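Local coordinates for succinate-semialdehyde dehydrogenase (Synechococcus sp., PDB 4ITA), which probably oxidises succinic semialdehyde to succinate with a nicotinamide cofactor, here bound as NADPH, as a member of the aldehyde dehydrogenase family, at residues Q121-N133 / V195-T207. Residues are numbered along the deposited sequence; the frame is centred on the assembly and turned at random.
Sequences QPLGILLAVMPWN and VIKDPRVKAATLT. With NDP (NADPH dihydro-nicotinamide-adenine-dinucleotide phosphate), chain C.
L127 and V129 are laced to A203, T205 and T207 by parallel-strand hydrogen bonds: L127 N to A203 O, T205 N to L127 O (2.8 Å), V129 N to T205 O and T207 N to V129 O. Each of the two thus puts its N-H and its C=O on residues either side of the one it faces, A204 for L127 and L206 for V129, and CA-H...O contacts such as A204 CA to L127 O fill in between. The tight packing lies on the face with L127, V129, A204 and L206. L127 holds CG anti to its backbone N (chi1 163°), which carries its two methyls to helix 192-197; CD2 meets I196 CG1 at 3.6 Å, and CD1 reaches V195 CG1. Further along, V129 CG1 presses on L206 CD1 (3.6 Å) while also touching the ring oxygen O4B of the adenosine ribose of NADPH. The other face carries A128 CB against T205 CG2, at 3.7 Å, with F142 of helix 137-149 packing on A128. At I125 the ladder's last bond goes to K202 N (2.9 Å), and A203 N, buried beside it, has no partner in the model. I125 lies alongside R200, CD1 against CB, and a water bridges I125 N to R200 O. On this looser, partly exposed side K202 CG passes L123 O, and the bend at chi2 (-54°) then turns the rest of the chain so that NZ ends on P199 O. R200 grips D198 side-on, NE to OD1 and NH2 to OD2, while D198 OD1 also takes R200 N in an Asx turn. At the opposite end P131 CD rests on T207 O (3.2 Å), M130 O accepts from the cofactor's O3B, and T207 CG2 touches the nicotinamide ring. Adjacent parallel strands with the dinucleotide across their C-terminal ends are characteristic of the Rossmann-type cofactor domain of aldehyde dehydrogenases.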
loop_
_atom_site.group_PDB
_atom_site.type_symbol
_atom_site.label_atom_id
_atom_site.label_comp_id
_atom_site.label_asym_id
_atom_site.label_seq_id
_atom_site.Cartn_x
_atom_site.Cartn_y
_atom_site.Cartn_z
ATOM N N GLN A 121 -4.026 -13.433 -7.179
ATOM C CA GLN A 121 -3.655 -13.461 -8.586
ATOM C C GLN A 121 -2.710 -12.301 -8.887
ATOM O O GLN A 121 -2.808 -11.239 -8.279
ATOM C CB GLN A 121 -4.911 -13.363 -9.446
ATOM C CG GLN A 121 -5.851 -14.553 -9.282
ATOM C CD GLN A 121 -6.996 -14.507 -10.269
ATOM O OE1 GLN A 121 -7.660 -13.484 -10.411
ATOM N NE2 GLN A 121 -7.204 -15.601 -10.990
ATOM N N PRO A 122 -1.779 -12.490 -9.822
ATOM C CA PRO A 122 -0.807 -11.441 -10.137
ATOM C C PRO A 122 -1.467 -10.207 -10.764
ATOM O O PRO A 122 -2.516 -10.301 -11.416
ATOM C CB PRO A 122 0.119 -12.127 -11.142
ATOM C CG PRO A 122 -0.750 -13.152 -11.796
ATOM C CD PRO A 122 -1.600 -13.675 -10.669
ATOM N N LEU A 123 -0.851 -9.054 -10.563
ATOM C CA LEU A 123 -1.344 -7.808 -11.139
ATOM C C LEU A 123 -0.938 -7.608 -12.597
ATOM O O LEU A 123 -1.710 -7.074 -13.387
ATOM C CB LEU A 123 -0.867 -6.612 -10.313
ATOM C CG LEU A 123 -1.416 -6.488 -8.895
ATOM C CD1 LEU A 123 -0.765 -5.298 -8.222
ATOM C CD2 LEU A 123 -2.929 -6.361 -8.897
ATOM N N GLY A 124 0.281 -8.011 -12.949
ATOM C CA GLY A 124 0.813 -7.747 -14.275
ATOM C C GLY A 124 2.249 -7.266 -14.189
ATOM O O GLY A 124 3.050 -7.810 -13.433
ATOM N N ILE A 125 2.575 -6.235 -14.963
ATOM C CA ILE A 125 3.927 -5.691 -14.952
ATOM C C ILE A 125 4.184 -4.846 -13.701
ATOM O O ILE A 125 3.475 -3.875 -13.429
ATOM C CB ILE A 125 4.198 -4.805 -16.183
ATOM C CG1 ILE A 125 3.932 -5.549 -17.496
ATOM C CG2 ILE A 125 5.620 -4.279 -16.148
ATOM C CD1 ILE A 125 3.992 -4.629 -18.723
ATOM N N LEU A 126 5.229 -5.218 -12.971
ATOM C CA LEU A 126 5.739 -4.452 -11.834
ATOM C C LEU A 126 7.027 -3.741 -12.236
ATOM O O LEU A 126 7.952 -4.364 -12.770
ATOM C CB LEU A 126 6.031 -5.397 -10.659
ATOM C CG LEU A 126 6.783 -4.863 -9.433
ATOM C CD1 LEU A 126 5.976 -3.798 -8.692
ATOM C CD2 LEU A 126 7.120 -6.009 -8.486
ATOM N N LEU A 127 7.075 -2.434 -12.001
ATOM C CA LEU A 127 8.308 -1.668 -12.112
ATOM C C LEU A 127 9.044 -1.702 -10.788
ATOM O O LEU A 127 8.455 -1.441 -9.740
ATOM C CB LEU A 127 8.011 -0.210 -12.470
ATOM C CG LEU A 127 9.149 0.795 -12.228
ATOM C CD1 LEU A 127 10.334 0.556 -13.140
ATOM C CD2 LEU A 127 8.631 2.208 -12.413
ATOM N N ALA A 128 10.337 -2.008 -10.840
ATOM C CA ALA A 128 11.210 -1.900 -9.677
ATOM C C ALA A 128 12.354 -0.933 -9.949
ATOM O O ALA A 128 13.043 -1.040 -10.965
ATOM C CB ALA A 128 11.756 -3.240 -9.312
ATOM N N VAL A 129 12.561 -0.006 -9.022
ATOM C CA VAL A 129 13.681 0.925 -9.068
ATOM C C VAL A 129 14.582 0.599 -7.886
ATOM O O VAL A 129 14.132 0.602 -6.732
ATOM C CB VAL A 129 13.205 2.387 -8.985
ATOM C CG1 VAL A 129 14.400 3.341 -8.898
ATOM C CG2 VAL A 129 12.333 2.725 -10.185
ATOM N N MET A 130 15.845 0.291 -8.173
ATOM C CA MET A 130 16.752 -0.277 -7.172
ATOM C C MET A 130 18.056 0.509 -7.040
ATOM O O MET A 130 18.467 1.195 -7.968
ATOM C CB MET A 130 17.046 -1.743 -7.506
ATOM C CG MET A 130 15.826 -2.657 -7.336
ATOM S SD MET A 130 15.285 -2.943 -5.614
ATOM C CE MET A 130 13.510 -2.721 -5.759
ATOM N N PRO A 131 18.714 0.413 -5.873
ATOM C CA PRO A 131 19.943 1.167 -5.613
ATOM C C PRO A 131 21.222 0.341 -5.779
ATOM O O PRO A 131 21.179 -0.891 -5.832
ATOM C CB PRO A 131 19.778 1.562 -4.148
ATOM C CG PRO A 131 19.152 0.353 -3.561
ATOM C CD PRO A 131 18.184 -0.179 -4.627
ATOM N N TRP A 132 22.366 1.023 -5.832
ATOM C CA TRP A 132 23.627 0.335 -6.049
ATOM C C TRP A 132 24.170 -0.386 -4.815
ATOM O O TRP A 132 25.110 -1.155 -4.943
ATOM C CB TRP A 132 24.695 1.287 -6.618
ATOM C CG TRP A 132 24.830 2.575 -5.851
ATOM C CD1 TRP A 132 24.377 3.803 -6.241
ATOM C CD2 TRP A 132 25.449 2.767 -4.565
ATOM N NE1 TRP A 132 24.676 4.742 -5.289
ATOM C CE2 TRP A 132 25.325 4.134 -4.250
ATOM C CE3 TRP A 132 26.100 1.922 -3.664
ATOM C CZ2 TRP A 132 25.821 4.674 -3.058
ATOM C CZ3 TRP A 132 26.582 2.461 -2.469
ATOM C CH2 TRP A 132 26.440 3.823 -2.183
ATOM N N ASN A 133 23.618 -0.149 -3.624
ATOM C CA ASN A 133 24.319 -0.630 -2.425
ATOM C C ASN A 133 24.287 -2.138 -2.197
ATOM O O ASN A 133 25.249 -2.705 -1.682
ATOM C CB ASN A 133 23.956 0.170 -1.163
ATOM C CG ASN A 133 22.557 -0.092 -0.672
ATOM O OD1 ASN A 133 21.644 -0.390 -1.446
ATOM N ND2 ASN A 133 22.374 0.025 0.640
ATOM N N VAL A 195 7.626 4.918 -17.742
ATOM C CA VAL A 195 7.273 3.574 -17.305
ATOM C C VAL A 195 6.072 3.605 -16.350
ATOM O O VAL A 195 5.100 2.875 -16.538
ATOM C CB VAL A 195 8.472 2.863 -16.679
ATOM C CG1 VAL A 195 8.101 1.426 -16.343
ATOM C CG2 VAL A 195 9.647 2.869 -17.647
ATOM N N ILE A 196 6.127 4.469 -15.342
ATOM C CA ILE A 196 5.019 4.583 -14.389
ATOM C C ILE A 196 3.703 4.968 -15.068
ATOM O O ILE A 196 2.626 4.495 -14.678
ATOM C CB ILE A 196 5.339 5.620 -13.287
ATOM C CG1 ILE A 196 6.550 5.178 -12.469
ATOM C CG2 ILE A 196 4.120 5.863 -12.384
ATOM C CD1 ILE A 196 7.106 6.261 -11.575
ATOM N N LYS A 197 3.790 5.823 -16.087
ATOM C CA LYS A 197 2.593 6.301 -16.776
ATOM C C LYS A 197 2.069 5.335 -17.832
ATOM O O LYS A 197 0.977 5.541 -18.372
ATOM C CB LYS A 197 2.847 7.669 -17.423
ATOM C CG LYS A 197 2.865 8.802 -16.414
ATOM C CD LYS A 197 3.067 10.149 -17.080
ATOM C CE LYS A 197 2.782 11.274 -16.105
ATOM N NZ LYS A 197 3.057 12.602 -16.719
ATOM N N ASP A 198 2.824 4.283 -18.138
ATOM C CA ASP A 198 2.381 3.345 -19.165
ATOM C C ASP A 198 1.212 2.527 -18.628
ATOM O O ASP A 198 1.286 1.996 -17.524
ATOM C CB ASP A 198 3.519 2.425 -19.584
ATOM C CG ASP A 198 3.152 1.575 -20.783
ATOM O OD1 ASP A 198 2.483 0.539 -20.601
ATOM O OD2 ASP A 198 3.518 1.963 -21.912
ATOM N N PRO A 199 0.124 2.418 -19.407
ATOM C CA PRO A 199 -1.068 1.736 -18.885
ATOM C C PRO A 199 -0.852 0.257 -18.566
ATOM O O PRO A 199 -1.602 -0.303 -17.765
ATOM C CB PRO A 199 -2.093 1.894 -20.014
ATOM C CG PRO A 199 -1.299 2.258 -21.226
ATOM C CD PRO A 199 -0.113 3.020 -20.729
ATOM N N ARG A 200 0.162 -0.366 -19.153
ATOM C CA ARG A 200 0.431 -1.778 -18.897
ATOM C C ARG A 200 1.160 -2.011 -17.572
ATOM O O ARG A 200 1.151 -3.119 -17.027
ATOM C CB ARG A 200 1.229 -2.377 -20.057
ATOM C CG ARG A 200 0.462 -2.330 -21.382
ATOM C CD ARG A 200 1.381 -2.490 -22.582
ATOM N NE ARG A 200 2.206 -1.300 -22.781
ATOM C CZ ARG A 200 2.785 -0.983 -23.933
ATOM N NH1 ARG A 200 2.621 -1.754 -24.997
ATOM N NH2 ARG A 200 3.520 0.115 -24.023
ATOM N N VAL A 201 1.802 -0.973 -17.055
ATOM C CA VAL A 201 2.519 -1.077 -15.793
ATOM C C VAL A 201 1.519 -0.891 -14.652
ATOM O O VAL A 201 0.804 0.106 -14.611
ATOM C CB VAL A 201 3.668 -0.052 -15.733
ATOM C CG1 VAL A 201 4.318 -0.038 -14.359
ATOM C CG2 VAL A 201 4.697 -0.373 -16.809
ATOM N N LYS A 202 1.441 -1.871 -13.747
ATOM C CA LYS A 202 0.346 -1.916 -12.769
ATOM C C LYS A 202 0.727 -1.505 -11.350
ATOM O O LYS A 202 -0.146 -1.207 -10.531
ATOM C CB LYS A 202 -0.301 -3.308 -12.756
ATOM C CG LYS A 202 -0.839 -3.760 -14.119
ATOM C CD LYS A 202 -1.811 -2.755 -14.743
ATOM C CE LYS A 202 -2.405 -3.333 -16.021
ATOM N NZ LYS A 202 -3.233 -2.359 -16.778
ATOM N N ALA A 203 2.023 -1.476 -11.066
ATOM C CA ALA A 203 2.497 -1.244 -9.714
ATOM C C ALA A 203 3.964 -0.879 -9.773
ATOM O O ALA A 203 4.637 -1.159 -10.760
ATOM C CB ALA A 203 2.303 -2.492 -8.875
ATOM N N ALA A 204 4.464 -0.257 -8.715
ATOM C CA ALA A 204 5.874 0.116 -8.675
ATOM C C ALA A 204 6.443 0.009 -7.274
ATOM O O ALA A 204 5.776 0.320 -6.283
ATOM C CB ALA A 204 6.074 1.512 -9.221
ATOM N N THR A 205 7.689 -0.433 -7.202
ATOM C CA THR A 205 8.404 -0.550 -5.946
ATOM C C THR A 205 9.753 0.155 -6.077
ATOM O O THR A 205 10.404 0.102 -7.133
ATOM C CB THR A 205 8.551 -2.036 -5.541
ATOM O OG1 THR A 205 9.069 -2.128 -4.211
ATOM C CG2 THR A 205 9.442 -2.803 -6.501
ATOM N N LEU A 206 10.157 0.858 -5.025
ATOM C CA LEU A 206 11.447 1.534 -5.042
ATOM C C LEU A 206 12.175 1.332 -3.733
ATOM O O LEU A 206 11.591 1.474 -2.652
ATOM C CB LEU A 206 11.285 3.033 -5.326
ATOM C CG LEU A 206 12.567 3.865 -5.431
ATOM C CD1 LEU A 206 12.417 4.994 -6.448
ATOM C CD2 LEU A 206 12.982 4.472 -4.076
ATOM N N THR A 207 13.456 0.996 -3.847
ATOM C CA THR A 207 14.390 1.019 -2.734
ATOM C C THR A 207 15.421 2.093 -3.063
ATOM O O THR A 207 16.005 2.096 -4.151
ATOM C CB THR A 207 15.055 -0.355 -2.552
ATOM O OG1 THR A 207 14.036 -1.326 -2.274
ATOM C CG2 THR A 207 16.055 -0.324 -1.403
HETATM P PA NDP C . 19.059 7.150 -4.987
HETATM O O1A NDP C . 17.666 7.373 -4.474
HETATM O O2A NDP C . 19.864 8.312 -5.497
HETATM O O5B NDP C . 18.994 6.069 -6.164
HETATM C C5B NDP C . 18.274 4.837 -6.031
HETATM C C4B NDP C . 17.596 4.462 -7.346
HETATM O O4B NDP C . 16.599 5.442 -7.647
HETATM C C3B NDP C . 18.540 4.469 -8.542
HETATM O O3B NDP C . 18.087 3.495 -9.491
HETATM C C2B NDP C . 18.342 5.859 -9.116
HETATM O O2B NDP C . 18.659 5.956 -10.498
HETATM C C1B NDP C . 16.855 5.996 -8.939
HETATM N N9A NDP C . 16.353 7.377 -8.893
HETATM C C8A NDP C . 16.923 8.459 -8.324
HETATM N N7A NDP C . 16.118 9.539 -8.467
HETATM C C5A NDP C . 15.013 9.135 -9.114
HETATM C C6A NDP C . 13.764 9.749 -9.591
HETATM N N6A NDP C . 13.534 11.060 -9.382
HETATM N N1A NDP C . 12.883 8.954 -10.228
HETATM C C2A NDP C . 13.100 7.648 -10.435
HETATM N N3A NDP C . 14.215 7.020 -10.035
HETATM C C4A NDP C . 15.175 7.710 -9.386
HETATM O O3 NDP C . 19.791 6.365 -3.765
HETATM P PN NDP C . 21.315 6.345 -3.203
HETATM O O1N NDP C . 21.926 7.729 -3.193
HETATM O O2N NDP C . 22.021 5.201 -3.875
HETATM O O5D NDP C . 21.055 5.933 -1.668
HETATM C C5D NDP C . 20.532 4.652 -1.344
HETATM C C4D NDP C . 19.370 4.804 -0.378
HETATM O O4D NDP C . 18.592 3.598 -0.361
HETATM C C3D NDP C . 19.814 5.034 1.053
HETATM O O3D NDP C . 19.000 6.039 1.667
HETATM C C2D NDP C . 19.609 3.660 1.659
HETATM O O2D NDP C . 19.478 3.751 3.078
HETATM C C1D NDP C . 18.323 3.217 0.990
HETATM N N1N NDP C . 18.161 1.763 1.123
HETATM C C2N NDP C . 16.984 1.245 1.514
HETATM C C3N NDP C . 16.939 -0.027 2.085
HETATM C C7N NDP C . 15.642 -0.652 2.504
HETATM O O7N NDP C . 15.431 -1.822 2.192
HETATM N N7N NDP C . 14.760 0.060 3.201
HETATM C C4N NDP C . 18.204 -0.820 2.314
HETATM C C5N NDP C . 19.250 -0.347 1.415
HETATM C C6N NDP C . 19.186 0.927 0.857
HETATM P P2B NDP C . 20.044 6.595 -11.003
HETATM O O1X NDP C . 19.908 6.496 -12.495
HETATM O O2X NDP C . 20.071 8.021 -10.507
HETATM O O3X NDP C . 21.169 5.762 -10.469
HETATM O O HOH W 1 0.337 -5.655 -16.991
#